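Local coordinates for protein Rubredoxin\:oxygen oxidoreductase (Desulfovibrio gigas, PDB 1E5D) that catalyses the four-electron reduction of dioxygen to two water molecules, using a diiron centre and flavin mononucleotide, at residues S163-G168 against C223-V228; A306-S311 against G340-F345. One frame throughout, in Å; residues are numbered along the deposited sequence.

Following the chain from the N terminus, residues 163-168 come first, at the end of strand 160-164. The chain then runs through helices 183-198 and 202-214 and returns on strand 221-224. Contact 1 closes this long loop at the diiron centre of the lactamase-like part. Contact 2 opens only after that loop has closed, in the flavodoxin-like part. There strand 306-310 leads through helix 320-331 to strand 338-345, and 306-311 meets 340-345 within a parallel sheet. The two loops are in series and neither nest nor cross. The nearest atoms of contact 1 and contact 2 are about 22 Å apart. Each contact ties together its own sheet beside a cofactor.

Contact 1: S163-G168 against C223-V228; sequences SNDIFG and CPDHGV. With FEO (mu-oxo-diiron), chain D.
Asp165 and His226 meet at one iron. His226 NE2 binds FE1 at 2.0 Å, and Asp165 OD1 binds it at about the same distance. The carboxylate and ring planes are only 17° apart. The other carboxylate oxygen, Asp165 OD2, reaches FE2 at 1.9 Å, so this aspartate bridges the metals. His79, Glu81 and His146 also bind the centre, and Asp83 shares FE1 with His226. Water 2 lies 2.4 Å from FE1 and donates to Asp225 OD2 and to the bridging oxygen.

In the second shell, His226 ND1 donates a hydrogen bond to Thr34 O, which fixes the ring's rotation. Asp225 CB sits over the centre of one face of that ring. The Asp225 carboxylate lies against the Asn164 backbone, and its OD2 is hydrogen-bonded to His84 ND1.

Further out, Asp225 N donates to Asn164 O at 2.7 Å, and Ser163 N to Cys223 O at 2.9 Å. Ser163 OG, between its own N and carbonyl carbon (chi1 49°), donates a hydrogen bond to Ile166 O across the type II' turn that holds Asp165.

Both ligands sit on loops following neighbouring strands, as in the metallo-beta-lactamase fold. One carboxylate bound to both irons ties the pair together, consistent with a centre where dioxygen is reduced.

Contact 2: A306-S311 against G340-F345; sequences AVIVGS and GAFGSF. With FMN (flavin mononucleotide), chain C.
Val309 and Phe342 join neighbouring strands of a flavodoxin-like fold. Strands 306-310 and 338-345 are the two arms of a right-handed beta-alpha-beta crossover through helix 320-331, and they lie side by side in the five-stranded parallel sheet. The two short strand segments diverge by 19°.

Backbone bonds satisfy donors on both strands. Gly340 N gives a weak, bent bond to Val307 O. Val309 N donates to Gly340 O, although the position of that oxygen is less sure. Phe342 N donates to Val309 O at 3.0 Å. Ser311 N donates to Phe342 O at 3.2 Å. Val309 O also receives a CA-H...O contact from Ala341 CA. On its other edge, strand 306-310 bonds through Ile308 and Gly310 to strand 254-259.

Phe342 CG stands between its own backbone N and carbonyl carbon (chi1 65°), and the ring turns back over the neighbouring strand. Gly310 CA makes a CH-pi contact over one face, 3.5 Å from the ring centroid and 15° off the ring normal. Ile308 CG2 touches Phe342 CE1 at 3.7 Å, the two side chains crossing at about a right angle. Met269 and Leu273 of helix 265-279 also pack on Phe342. On the opposite face of the sheet from Phe342, Val309 and Ala341 meet Leu355 of helix 350-361.

At the C-terminal ends of the strands the polar groups find partners outside the pair. Ser311 O accepts from Ser351 OG, while Ser311 OG is bonded to Leu319 N. Gly343 CA makes a CA-H...O contact with Ser311 O. Ser344 OG has Asn375 O as its strongest partner, with Val373 O of strand 371-374 also in hydrogen-bonding range; its one proton cannot serve both fully. It also binds the ribityl chain: FMN O4' donates to Ser344 OG at 3.0 Å.

Contact 1: S163-G168 against C223-V228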
loop_
_atom_site.group_PDB
_atom_site.type_symbol
_atom_site.label_atom_id
_atom_site.label_comp_id
_atom_site.label_asym_id
_atom_site.label_seq_id
_atom_site.Cartn_x
_atom_site.Cartn_y
_atom_site.Cartn_z
ATOM N N SER A 163 -16.149 27.538 -9.343
ATOM C CA SER A 163 -14.890 26.952 -9.752
ATOM C C SER A 163 -14.755 25.438 -9.757
ATOM O O SER A 163 -13.613 24.957 -9.864
ATOM C CB SER A 163 -13.774 27.463 -8.801
ATOM O OG SER A 163 -14.231 27.300 -7.470
ATOM N N ASN A 164 -15.816 24.666 -9.661
ATOM C CA ASN A 164 -15.741 23.205 -9.564
ATOM C C ASN A 164 -14.760 22.800 -8.464
ATOM O O ASN A 164 -14.853 23.336 -7.356
ATOM C CB ASN A 164 -15.466 22.556 -10.902
ATOM C CG ASN A 164 -14.123 22.511 -11.561
ATOM O OD1 ASN A 164 -13.283 21.688 -11.165
ATOM N ND2 ASN A 164 -13.879 23.349 -12.558
ATOM N N ASP A 165 -13.888 21.831 -8.671
ATOM C CA ASP A 165 -13.007 21.361 -7.615
ATOM C C ASP A 165 -11.964 22.396 -7.216
ATOM O O ASP A 165 -11.417 22.366 -6.115
ATOM C CB ASP A 165 -12.293 20.084 -8.077
ATOM C CG ASP A 165 -13.186 18.866 -8.100
ATOM O OD1 ASP A 165 -14.083 18.749 -7.238
ATOM O OD2 ASP A 165 -12.996 18.002 -8.993
ATOM N N ILE A 166 -11.636 23.326 -8.108
ATOM C CA ILE A 166 -10.593 24.310 -7.819
ATOM C C ILE A 166 -10.962 25.146 -6.601
ATOM O O ILE A 166 -12.074 25.686 -6.520
ATOM C CB ILE A 166 -10.363 25.202 -9.057
ATOM C CG1 ILE A 166 -10.185 24.373 -10.335
ATOM C CG2 ILE A 166 -9.213 26.178 -8.881
ATOM C CD1 ILE A 166 -10.327 25.178 -11.608
ATOM N N PHE A 167 -10.019 25.242 -5.672
ATOM C CA PHE A 167 -10.168 26.008 -4.443
ATOM C C PHE A 167 -10.985 25.214 -3.430
ATOM O O PHE A 167 -11.236 25.663 -2.313
ATOM C CB PHE A 167 -10.826 27.376 -4.676
ATOM C CG PHE A 167 -10.010 28.232 -5.637
ATOM C CD1 PHE A 167 -8.702 28.570 -5.319
ATOM C CD2 PHE A 167 -10.552 28.681 -6.829
ATOM C CE1 PHE A 167 -7.943 29.340 -6.180
ATOM C CE2 PHE A 167 -9.794 29.448 -7.694
ATOM C CZ PHE A 167 -8.491 29.777 -7.370
ATOM N N GLY A 168 -11.393 24.019 -3.858
ATOM C CA GLY A 168 -12.170 23.150 -2.998
ATOM C C GLY A 168 -11.364 22.714 -1.794
ATOM O O GLY A 168 -10.140 22.642 -1.765
ATOM N N CYS A 223 -16.864 29.820 -5.275
ATOM C CA CYS A 223 -17.781 28.724 -5.012
ATOM C C CYS A 223 -17.286 27.421 -5.625
ATOM O O CYS A 223 -17.525 27.139 -6.799
ATOM C CB CYS A 223 -19.166 29.090 -5.561
ATOM S SG CYS A 223 -19.807 30.660 -4.919
ATOM N N PRO A 224 -16.576 26.641 -4.816
ATOM C CA PRO A 224 -16.089 25.320 -5.222
ATOM C C PRO A 224 -17.075 24.188 -4.918
ATOM O O PRO A 224 -18.034 24.351 -4.157
ATOM C CB PRO A 224 -14.826 25.187 -4.364
ATOM C CG PRO A 224 -15.164 25.891 -3.101
ATOM C CD PRO A 224 -16.150 26.970 -3.445
ATOM N N ASP A 225 -16.815 23.040 -5.531
ATOM C CA ASP A 225 -17.549 21.798 -5.427
ATOM C C ASP A 225 -17.555 21.194 -4.026
ATOM O O ASP A 225 -18.527 20.534 -3.682
ATOM C CB ASP A 225 -16.908 20.741 -6.337
ATOM C CG ASP A 225 -17.333 20.882 -7.780
ATOM O OD1 ASP A 225 -18.279 21.648 -8.049
ATOM O OD2 ASP A 225 -16.687 20.247 -8.640
ATOM N N HIS A 226 -16.480 21.410 -3.281
ATOM C CA HIS A 226 -16.268 20.824 -1.976
ATOM C C HIS A 226 -15.825 21.845 -0.940
ATOM O O HIS A 226 -14.905 22.630 -1.170
ATOM C CB HIS A 226 -15.179 19.731 -2.028
ATOM C CG HIS A 226 -15.360 18.779 -3.169
ATOM N ND1 HIS A 226 -16.461 17.961 -3.293
ATOM C CD2 HIS A 226 -14.588 18.521 -4.245
ATOM C CE1 HIS A 226 -16.347 17.243 -4.392
ATOM N NE2 HIS A 226 -15.219 17.560 -4.995
ATOM N N GLY A 227 -16.463 21.801 0.229
ATOM C CA GLY A 227 -15.996 22.640 1.321
ATOM C C GLY A 227 -16.715 23.973 1.353
ATOM O O GLY A 227 -17.785 24.132 0.757
ATOM N N VAL A 228 -16.110 24.927 2.060
ATOM C CA VAL A 228 -16.776 26.203 2.297
ATOM C C VAL A 228 -16.614 27.156 1.122
ATOM O O VAL A 228 -15.739 27.017 0.276
ATOM C CB VAL A 228 -16.257 26.888 3.575
ATOM C CG1 VAL A 228 -16.575 26.023 4.784
ATOM C CG2 VAL A 228 -14.767 27.148 3.460
HETATM FE FE1 FEO D . -14.885 16.894 -6.872
HETATM FE FE2 FEO D . -12.822 16.124 -9.412
HETATM O O FEO D . -14.791 15.931 -8.330
HETATM O O HOH W 1 -18.337 24.618 -8.245
HETATM O O HOH W 2 -17.014 17.724 -7.701
#

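Contact 2: A306-S311 against G340-F345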
loop_
_atom_site.group_PDB
_atom_site.type_symbol
_atom_site.label_atom_id
_atom_site.label_comp_id
_atom_site.label_asym_id
_atom_site.label_seq_id
_atom_site.Cartn_x
_atom_site.Cartn_y
_atom_site.Cartn_z
ATOM N N ALA A 306 13.102 18.711 1.506
ATOM C CA ALA A 306 13.784 17.443 1.249
ATOM C C ALA A 306 12.911 16.257 1.631
ATOM O O ALA A 306 12.221 16.268 2.651
ATOM C CB ALA A 306 15.100 17.381 2.011
ATOM N N VAL A 307 12.958 15.222 0.811
ATOM C CA VAL A 307 12.192 14.003 1.059
ATOM C C VAL A 307 13.169 12.854 1.245
ATOM O O VAL A 307 13.886 12.525 0.299
ATOM C CB VAL A 307 11.232 13.732 -0.108
ATOM C CG1 VAL A 307 10.541 12.392 0.006
ATOM C CG2 VAL A 307 10.203 14.854 -0.185
ATOM N N ILE A 308 13.224 12.273 2.434
ATOM C CA ILE A 308 14.101 11.137 2.703
ATOM C C ILE A 308 13.281 9.855 2.862
ATOM O O ILE A 308 12.305 9.839 3.609
ATOM C CB ILE A 308 14.941 11.342 3.972
ATOM C CG1 ILE A 308 15.411 12.782 4.180
ATOM C CG2 ILE A 308 16.113 10.366 3.994
ATOM C CD1 ILE A 308 16.374 13.255 3.115
ATOM N N VAL A 309 13.669 8.796 2.168
ATOM C CA VAL A 309 12.949 7.541 2.136
ATOM C C VAL A 309 13.813 6.387 2.614
ATOM O O VAL A 309 14.977 6.220 2.254
ATOM C CB VAL A 309 12.450 7.158 0.729
ATOM C CG1 VAL A 309 11.390 6.075 0.869
ATOM C CG2 VAL A 309 11.904 8.354 -0.020
ATOM N N GLY A 310 13.215 5.555 3.462
ATOM C CA GLY A 310 13.975 4.430 3.993
ATOM C C GLY A 310 13.184 3.149 3.810
ATOM O O GLY A 310 11.977 3.125 4.046
ATOM N N SER A 311 13.871 2.095 3.396
ATOM C CA SER A 311 13.272 0.771 3.383
ATOM C C SER A 311 14.361 -0.291 3.504
ATOM O O SER A 311 15.446 -0.179 2.942
ATOM C CB SER A 311 12.455 0.521 2.120
ATOM O OG SER A 311 12.070 -0.841 2.055
ATOM N N GLY A 340 16.829 11.804 -0.684
ATOM C CA GLY A 340 17.661 11.038 0.207
ATOM C C GLY A 340 17.139 9.614 0.312
ATOM O O GLY A 340 15.949 9.366 0.117
ATOM N N ALA A 341 18.021 8.666 0.615
ATOM C CA ALA A 341 17.597 7.280 0.757
ATOM C C ALA A 341 18.467 6.532 1.762
ATOM O O ALA A 341 19.623 6.842 2.027
ATOM C CB ALA A 341 17.618 6.567 -0.579
ATOM N N PHE A 342 17.886 5.493 2.367
ATOM C CA PHE A 342 18.656 4.739 3.351
ATOM C C PHE A 342 17.960 3.415 3.611
ATOM O O PHE A 342 16.825 3.197 3.194
ATOM C CB PHE A 342 18.813 5.547 4.636
ATOM C CG PHE A 342 17.503 5.814 5.357
ATOM C CD1 PHE A 342 16.663 6.827 4.920
ATOM C CD2 PHE A 342 17.121 5.055 6.454
ATOM C CE1 PHE A 342 15.465 7.092 5.561
ATOM C CE2 PHE A 342 15.928 5.317 7.104
ATOM C CZ PHE A 342 15.097 6.337 6.661
ATOM N N GLY A 343 18.634 2.504 4.306
ATOM C CA GLY A 343 17.987 1.227 4.557
ATOM C C GLY A 343 18.959 0.186 5.074
ATOM O O GLY A 343 20.168 0.384 5.043
ATOM N N SER A 344 18.379 -0.904 5.553
ATOM C CA SER A 344 19.117 -2.055 6.042
ATOM C C SER A 344 18.849 -3.216 5.099
ATOM O O SER A 344 17.785 -3.270 4.477
ATOM C CB SER A 344 18.706 -2.373 7.474
ATOM O OG SER A 344 19.570 -3.316 8.063
ATOM N N PHE A 345 19.790 -4.126 4.959
ATOM C CA PHE A 345 19.692 -5.241 4.028
ATOM C C PHE A 345 20.421 -6.431 4.644
ATOM O O PHE A 345 21.188 -6.215 5.590
ATOM C CB PHE A 345 20.290 -4.911 2.653
ATOM C CG PHE A 345 21.806 -4.788 2.720
ATOM C CD1 PHE A 345 22.380 -3.647 3.254
ATOM C CD2 PHE A 345 22.619 -5.814 2.266
ATOM C CE1 PHE A 345 23.756 -3.546 3.351
ATOM C CE2 PHE A 345 23.996 -5.718 2.362
ATOM C CZ PHE A 345 24.564 -4.584 2.911
HETATM N N1 FMN C . 17.812 -8.835 2.715
HETATM C C2 FMN C . 18.378 -8.854 1.516
HETATM O O2 FMN C . 19.533 -8.572 1.341
HETATM N N3 FMN C . 17.643 -9.204 0.352
HETATM C C4 FMN C . 16.448 -9.891 0.464
HETATM O O4 FMN C . 15.845 -10.141 -0.563
HETATM C C4A FMN C . 15.841 -9.918 1.786
HETATM N N5 FMN C . 14.532 -10.227 1.932
HETATM C C5A FMN C . 14.125 -10.539 3.207
HETATM C C6 FMN C . 12.792 -10.995 3.375
HETATM C C7 FMN C . 12.223 -11.084 4.623
HETATM C C7M FMN C . 10.737 -11.280 4.750
HETATM C C8 FMN C . 12.979 -10.669 5.789
HETATM C C8M FMN C . 12.455 -10.971 7.175
HETATM C C9 FMN C . 14.351 -10.414 5.645
HETATM C C9A FMN C . 14.850 -10.150 4.367
HETATM N N10 FMN C . 16.106 -9.509 4.137
HETATM C C10 FMN C . 16.628 -9.452 2.917
HETATM C "C1'" FMN C . 16.903 -9.145 5.332
HETATM C "C2'" FMN C . 16.468 -7.765 5.889
HETATM O "O2'" FMN C . 16.673 -6.755 4.909
HETATM C "C3'" FMN C . 17.359 -7.519 7.096
HETATM O "O3'" FMN C . 16.815 -8.299 8.157
HETATM C "C4'" FMN C . 17.342 -6.044 7.506
HETATM O "O4'" FMN C . 18.168 -5.853 8.666
HETATM C "C5'" FMN C . 15.903 -5.674 7.790
HETATM O "O5'" FMN C . 15.842 -4.170 8.239
HETATM P P FMN C . 14.722 -3.662 9.139
HETATM O O1P FMN C . 14.669 -2.148 8.929
HETATM O O2P FMN C . 13.523 -4.340 8.928
HETATM O O3P FMN C . 15.073 -3.916 10.533
#